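PDB 3KFV: tight junction protein ZO-3 from Homo sapiens, which serves as a tight-junction scaffold of the MAGUK family, linking claudins, occludin and other junctional membrane proteins to the actin cytoskeleton. Local coordinates for residues A[6-11]-A[217-222]; A[186-191]-A[211-216]. All blocks are in the same frame, centred on the assembly; numbering follows the deposited sequence.

The two contacts meet at the C-terminal end of helix 207-215, their centres about 12 Å apart. Contact 1 joins strand 5-9 of the SH3 domain to the loop that leads from helix 207-215 into strand 221-227 of the guanylate kinase-like domain; contact 2 lies wholly within the latter, between the start of helix 188-196 and the C-terminal end of helix 207-215. Along the chain, contact 2 is nested inside the long loop that contact 1 closes. Segments 211-216 and 217-222 are consecutive, and H10 ND1 pairs with Y215 OH at 2.7 Å in a probable hydrogen bond. This helix end thus faces the SH3 strand on one hand and helix 188-196 on the other, joining the SH3-guanylate kinase unit characteristic of MAGUK scaffolds.

Contact 1: A[6-11]-A[217-222]; sequences YIRTHF and QYYPIV
R8 and Q217 extend head-on and lay their flat ends together: the guanidinium and the side-chain amide are stacked, their planes only 6° apart. Q217 CD sits nearly over the centre of one guanidinium face, 3.7 Å from R8 NH2, and CG lies beside it, closer to the margin. The amide oxygen lies over the same face, with Q217 OE1 3.8 Å from R8 NE and no hydrogen bond formed. Q217 sends CG away from its own carbonyl carbon and then runs extended, which carries the amide out to the guanidinium. The R8 chain instead bends at its third torsion (72°), turning the guanidinium across the end of the glutamine.

Y219 approaches differently. Its side chain runs alongside that of R8 in the reverse sense, the ring plane turned 69° from the guanidinium, and its hydroxyl ends obliquely to the group, Y219 OH lying 3.7 Å from R8 NH1.

Q217 ends helix 207-215 in a Schellman motif with positive phi, and from that turn its side chain sets out toward strand 5-9. The N-H groups of R8 are engaged by other residues: NE forms a salt bridge with E135 of strand 134-141, and NH2 gives a hydrogen bond to the backbone carbonyl of Y215, while Y131 adds a cation-pi contact.

No hydrogen bond joins the two segments, so this is a stacking contact. Its arginine, extending from the SH3 strand, probably has its charge offset by the salt bridge to E135 and is tied to the helix end, which leaves a flat face for the glutamine of the guanylate kinase-like domain.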
loop_
_atom_site.group_PDB
_atom_site.type_symbol
_atom_site.label_atom_id
_atom_site.label_comp_id
_atom_site.label_asym_id
_atom_site.label_seq_id
_atom_site.Cartn_x
_atom_site.Cartn_y
_atom_site.Cartn_z
ATOM N N TYR A 6 -5.081 -15.753 11.949
ATOM C CA TYR A 6 -5.205 -14.402 11.424
ATOM C C TYR A 6 -6.348 -14.358 10.432
ATOM O O TYR A 6 -6.575 -15.303 9.679
ATOM C CB TYR A 6 -3.905 -13.948 10.758
ATOM C CG TYR A 6 -2.726 -13.870 11.703
ATOM C CD1 TYR A 6 -2.560 -12.784 12.559
ATOM C CD2 TYR A 6 -1.779 -14.880 11.737
ATOM C CE1 TYR A 6 -1.481 -12.712 13.424
ATOM C CE2 TYR A 6 -0.692 -14.820 12.598
ATOM C CZ TYR A 6 -0.546 -13.738 13.440
ATOM O OH TYR A 6 0.542 -13.693 14.293
ATOM N N ILE A 7 -7.077 -13.254 10.437
ATOM C CA ILE A 7 -8.251 -13.136 9.591
ATOM C C ILE A 7 -8.222 -11.817 8.818
ATOM O O ILE A 7 -7.787 -10.784 9.336
ATOM C CB ILE A 7 -9.545 -13.244 10.431
ATOM C CG1 ILE A 7 -10.579 -14.107 9.713
ATOM C CG2 ILE A 7 -10.099 -11.874 10.761
ATOM C CD1 ILE A 7 -10.228 -15.571 9.683
ATOM N N ARG A 8 -8.661 -11.867 7.566
ATOM C CA ARG A 8 -8.832 -10.650 6.786
ATOM C C ARG A 8 -10.328 -10.408 6.540
ATOM O O ARG A 8 -11.066 -11.327 6.185
ATOM C CB ARG A 8 -8.053 -10.735 5.477
ATOM C CG ARG A 8 -7.582 -9.390 4.972
ATOM C CD ARG A 8 -6.541 -9.534 3.872
ATOM N NE ARG A 8 -7.088 -10.017 2.603
ATOM C CZ ARG A 8 -7.107 -9.304 1.482
ATOM N NH1 ARG A 8 -6.610 -8.077 1.469
ATOM N NH2 ARG A 8 -7.615 -9.818 0.372
ATOM N N THR A 9 -10.773 -9.173 6.749
ATOM C CA THR A 9 -12.193 -8.851 6.689
ATOM C C THR A 9 -12.598 -8.307 5.315
ATOM O O THR A 9 -11.922 -7.447 4.757
ATOM C CB THR A 9 -12.570 -7.836 7.792
ATOM O OG1 THR A 9 -11.854 -6.616 7.586
ATOM C CG2 THR A 9 -12.214 -8.378 9.168
ATOM N N HIS A 10 -13.704 -8.809 4.774
ATOM C CA HIS A 10 -14.156 -8.404 3.445
ATOM C C HIS A 10 -15.549 -7.773 3.446
ATOM O O HIS A 10 -16.296 -7.853 2.467
ATOM C CB HIS A 10 -14.081 -9.585 2.477
ATOM C CG HIS A 10 -12.682 -10.042 2.214
ATOM N ND1 HIS A 10 -11.864 -9.435 1.284
ATOM C CD2 HIS A 10 -11.944 -11.025 2.781
ATOM C CE1 HIS A 10 -10.687 -10.035 1.280
ATOM N NE2 HIS A 10 -10.710 -11.004 2.178
ATOM N N PHE A 11 -15.889 -7.141 4.561
ATOM C CA PHE A 11 -17.079 -6.316 4.628
ATOM C C PHE A 11 -16.852 -5.224 5.668
ATOM O O PHE A 11 -15.910 -5.300 6.461
ATOM C CB PHE A 11 -18.318 -7.160 4.952
ATOM C CG PHE A 11 -18.232 -7.900 6.257
ATOM C CD1 PHE A 11 -18.855 -7.403 7.396
ATOM C CD2 PHE A 11 -17.533 -9.092 6.348
ATOM C CE1 PHE A 11 -18.775 -8.077 8.603
ATOM C CE2 PHE A 11 -17.452 -9.774 7.550
ATOM C CZ PHE A 11 -18.074 -9.266 8.680
ATOM N N GLN A 217 -3.662 -7.867 -2.724
ATOM C CA GLN A 217 -2.499 -8.502 -2.107
ATOM C C GLN A 217 -1.228 -8.492 -2.964
ATOM O O GLN A 217 -0.386 -9.386 -2.870
ATOM C CB GLN A 217 -2.851 -9.917 -1.649
ATOM C CG GLN A 217 -3.996 -9.935 -0.650
ATOM C CD GLN A 217 -4.192 -11.287 -0.001
ATOM O OE1 GLN A 217 -3.870 -11.466 1.177
ATOM N NE2 GLN A 217 -4.718 -12.251 -0.762
ATOM N N TYR A 218 -1.104 -7.463 -3.796
ATOM C CA TYR A 218 0.140 -7.172 -4.487
ATOM C C TYR A 218 1.045 -6.398 -3.545
ATOM O O TYR A 218 2.252 -6.329 -3.749
ATOM C CB TYR A 218 -0.140 -6.352 -5.740
ATOM C CG TYR A 218 -0.445 -7.200 -6.948
ATOM C CD1 TYR A 218 0.283 -7.056 -8.118
ATOM C CD2 TYR A 218 -1.443 -8.163 -6.911
ATOM C CE1 TYR A 218 0.018 -7.837 -9.225
ATOM C CE2 TYR A 218 -1.722 -8.952 -8.017
ATOM C CZ TYR A 218 -0.986 -8.784 -9.173
ATOM O OH TYR A 218 -1.246 -9.561 -10.285
ATOM N N TYR A 219 0.437 -5.820 -2.512
ATOM C CA TYR A 219 1.136 -5.102 -1.444
ATOM C C TYR A 219 2.381 -4.363 -1.899
ATOM O O TYR A 219 3.502 -4.793 -1.611
ATOM C CB TYR A 219 1.485 -6.041 -0.286
ATOM C CG TYR A 219 0.275 -6.537 0.461
ATOM C CD1 TYR A 219 -0.539 -5.656 1.173
ATOM C CD2 TYR A 219 -0.065 -7.878 0.449
ATOM C CE1 TYR A 219 -1.646 -6.102 1.852
ATOM C CE2 TYR A 219 -1.175 -8.333 1.130
ATOM C CZ TYR A 219 -1.960 -7.442 1.828
ATOM O OH TYR A 219 -3.061 -7.914 2.503
ATOM N N PRO A 220 2.188 -3.228 -2.585
ATOM C CA PRO A 220 3.329 -2.480 -3.114
ATOM C C PRO A 220 4.245 -2.090 -1.973
ATOM O O PRO A 220 3.806 -2.059 -0.822
ATOM C CB PRO A 220 2.691 -1.209 -3.691
ATOM C CG PRO A 220 1.222 -1.449 -3.710
ATOM C CD PRO A 220 0.931 -2.467 -2.667
ATOM N N ILE A 221 5.504 -1.813 -2.281
ATOM C CA ILE A 221 6.351 -1.093 -1.351
ATOM C C ILE A 221 6.087 0.383 -1.628
ATOM O O ILE A 221 6.268 0.848 -2.751
ATOM C CB ILE A 221 7.839 -1.433 -1.556
ATOM C CG1 ILE A 221 8.082 -2.919 -1.286
ATOM C CG2 ILE A 221 8.716 -0.568 -0.666
ATOM C CD1 ILE A 221 9.454 -3.406 -1.703
ATOM N N VAL A 222 5.617 1.113 -0.623
ATOM C CA VAL A 222 5.263 2.518 -0.829
ATOM C C VAL A 222 6.243 3.464 -0.153
ATOM O O VAL A 222 6.371 3.467 1.068
ATOM C CB VAL A 222 3.848 2.832 -0.328
ATOM C CG1 VAL A 222 3.526 4.282 -0.597
ATOM C CG2 VAL A 222 2.847 1.933 -1.011
#

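Contact 2: A[186-191]-A[211-216]; sequences IKLDTV and ERLNYV
L188 and L213 meet through single methyl groups, L188 CD1 lying 4.1 Å from L213 CD2, as the two side chains run antiparallel and overlap near their ends. The same methyl of L188 also reaches V216, just past the end of helix 207-215, with V216 CG2 at 4.3 Å from L188 CD1, so one branch of the leucine serves two partners one helical turn apart. L188 holds CG anti to its backbone nitrogen (chi1 -178°), and this brings CD1 toward the facing helix although the bond from its alpha carbon runs neither toward nor away from it.

At the margin, I186 and R212 have a looser approach: I186 CG2 comes near the plane of the guanidinium at its edge, 4.5 Å from R212 NH2. R212 NH1 has a long, weak ion pair with E120. No hydrogen bond crosses between the segments.

Backbone geometry sets these side chains in place. K187 occupies the N-cap position of helix 188-196, placing L188 in its first turn. Across the contact, helix 207-215 holds its last turn through Y215 N to E211 O at 2.9 Å and V216 N to R212 O at 3.0 Å, which keeps L213 and V216 on the same side.

Strand 200-203 of the parallel sheet lies beside both partners: L203 touches I186, V191 and L213, and A201 also meets V191. R212 and Y215 also pack on L125 of helix 123-129, while the two leucines bridge helices 188-196 and 207-215 near the surface of the guanylate kinase-like domain.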
loop_
_atom_site.group_PDB
_atom_site.type_symbol
_atom_site.label_atom_id
_atom_site.label_comp_id
_atom_site.label_asym_id
_atom_site.label_seq_id
_atom_site.Cartn_x
_atom_site.Cartn_y
_atom_site.Cartn_z
ATOM N N ILE A 186 -4.795 3.204 -14.513
ATOM C CA ILE A 186 -3.802 2.148 -14.361
ATOM C C ILE A 186 -4.528 0.805 -14.294
ATOM O O ILE A 186 -5.566 0.681 -13.634
ATOM C CB ILE A 186 -2.961 2.358 -13.080
ATOM C CG1 ILE A 186 -1.981 1.199 -12.866
ATOM C CG2 ILE A 186 -3.871 2.542 -11.863
ATOM C CD1 ILE A 186 -0.811 1.207 -13.811
ATOM N N LYS A 187 -3.992 -0.190 -14.994
ATOM C CA LYS A 187 -4.591 -1.521 -15.008
ATOM C C LYS A 187 -3.718 -2.525 -14.285
ATOM O O LYS A 187 -2.502 -2.542 -14.457
ATOM C CB LYS A 187 -4.837 -1.985 -16.443
ATOM C CG LYS A 187 -5.983 -1.255 -17.107
ATOM C CD LYS A 187 -5.810 -1.185 -18.608
ATOM C CE LYS A 187 -6.642 -0.045 -19.178
ATOM N NZ LYS A 187 -8.017 -0.041 -18.589
ATOM N N LEU A 188 -4.354 -3.357 -13.473
ATOM C CA LEU A 188 -3.671 -4.437 -12.774
ATOM C C LEU A 188 -2.838 -5.333 -13.710
ATOM O O LEU A 188 -1.712 -5.703 -13.376
ATOM C CB LEU A 188 -4.690 -5.277 -12.015
ATOM C CG LEU A 188 -4.136 -6.424 -11.183
ATOM C CD1 LEU A 188 -3.238 -5.874 -10.086
ATOM C CD2 LEU A 188 -5.277 -7.248 -10.606
ATOM N N ASP A 189 -3.382 -5.678 -14.876
ATOM C CA ASP A 189 -2.666 -6.551 -15.803
ATOM C C ASP A 189 -1.316 -5.973 -16.171
ATOM O O ASP A 189 -0.357 -6.713 -16.411
ATOM C CB ASP A 189 -3.461 -6.807 -17.082
ATOM C CG ASP A 189 -2.952 -8.029 -17.845
ATOM O OD1 ASP A 189 -2.787 -9.098 -17.202
ATOM O OD2 ASP A 189 -2.711 -7.921 -19.076
ATOM N N THR A 190 -1.240 -4.649 -16.234
ATOM C CA THR A 190 0.019 -4.003 -16.566
ATOM C C THR A 190 1.063 -4.409 -15.543
ATOM O O THR A 190 2.178 -4.804 -15.905
ATOM C CB THR A 190 -0.104 -2.480 -16.600
ATOM O OG1 THR A 190 -0.911 -2.101 -17.718
ATOM C CG2 THR A 190 1.262 -1.851 -16.760
ATOM N N VAL A 191 0.685 -4.325 -14.268
ATOM C CA VAL A 191 1.576 -4.661 -13.164
ATOM C C VAL A 191 1.905 -6.149 -13.173
ATOM O O VAL A 191 3.065 -6.536 -13.039
ATOM C CB VAL A 191 0.961 -4.274 -11.807
ATOM C CG1 VAL A 191 1.948 -4.531 -10.679
ATOM C CG2 VAL A 191 0.536 -2.813 -11.822
ATOM N N GLU A 211 -4.624 1.453 -2.336
ATOM C CA GLU A 211 -5.560 0.650 -1.549
ATOM C C GLU A 211 -6.061 -0.572 -2.323
ATOM O O GLU A 211 -6.256 -1.644 -1.753
ATOM C CB GLU A 211 -6.739 1.506 -1.073
ATOM C CG GLU A 211 -6.317 2.754 -0.312
ATOM C CD GLU A 211 -7.471 3.460 0.394
ATOM O OE1 GLU A 211 -8.626 2.988 0.284
ATOM O OE2 GLU A 211 -7.218 4.494 1.063
ATOM N N ARG A 212 -6.270 -0.404 -3.623
ATOM C CA ARG A 212 -6.671 -1.516 -4.475
ATOM C C ARG A 212 -5.576 -2.581 -4.547
ATOM O O ARG A 212 -5.853 -3.776 -4.432
ATOM C CB ARG A 212 -7.030 -1.018 -5.883
ATOM C CG ARG A 212 -8.374 -0.299 -5.979
ATOM C CD ARG A 212 -8.817 -0.101 -7.427
ATOM N NE ARG A 212 -7.920 0.794 -8.155
ATOM C CZ ARG A 212 -8.050 2.119 -8.205
ATOM N NH1 ARG A 212 -9.052 2.715 -7.567
ATOM N NH2 ARG A 212 -7.174 2.849 -8.892
ATOM N N LEU A 213 -4.330 -2.148 -4.736
ATOM C CA LEU A 213 -3.211 -3.085 -4.822
ATOM C C LEU A 213 -3.004 -3.811 -3.500
ATOM O O LEU A 213 -2.731 -5.015 -3.472
ATOM C CB LEU A 213 -1.922 -2.370 -5.239
ATOM C CG LEU A 213 -1.859 -1.897 -6.692
ATOM C CD1 LEU A 213 -0.785 -0.843 -6.862
ATOM C CD2 LEU A 213 -1.630 -3.069 -7.637
ATOM N N ASN A 214 -3.126 -3.074 -2.403
ATOM C CA ASN A 214 -3.084 -3.700 -1.093
ATOM C C ASN A 214 -4.189 -4.741 -0.968
ATOM O O ASN A 214 -3.986 -5.801 -0.380
ATOM C CB ASN A 214 -3.218 -2.659 0.012
ATOM C CG ASN A 214 -1.935 -1.908 0.255
ATOM O OD1 ASN A 214 -0.857 -2.365 -0.118
ATOM N ND2 ASN A 214 -2.038 -0.751 0.889
ATOM N N TYR A 215 -5.354 -4.441 -1.537
ATOM C CA TYR A 215 -6.518 -5.301 -1.383
ATOM C C TYR A 215 -6.379 -6.628 -2.123
ATOM O O TYR A 215 -6.722 -7.685 -1.585
ATOM C CB TYR A 215 -7.793 -4.577 -1.822
ATOM C CG TYR A 215 -9.049 -5.311 -1.417
ATOM C CD1 TYR A 215 -9.340 -5.530 -0.075
ATOM C CD2 TYR A 215 -9.936 -5.793 -2.366
ATOM C CE1 TYR A 215 -10.480 -6.203 0.308
ATOM C CE2 TYR A 215 -11.081 -6.471 -1.989
ATOM C CZ TYR A 215 -11.345 -6.670 -0.651
ATOM O OH TYR A 215 -12.473 -7.344 -0.264
ATOM N N VAL A 216 -5.885 -6.571 -3.358
ATOM C CA VAL A 216 -5.644 -7.790 -4.126
ATOM C C VAL A 216 -4.319 -8.435 -3.731
ATOM O O VAL A 216 -3.897 -9.413 -4.336
ATOM C CB VAL A 216 -5.658 -7.542 -5.652
ATOM C CG1 VAL A 216 -7.003 -6.977 -6.082
ATOM C CG2 VAL A 216 -4.517 -6.619 -6.057
#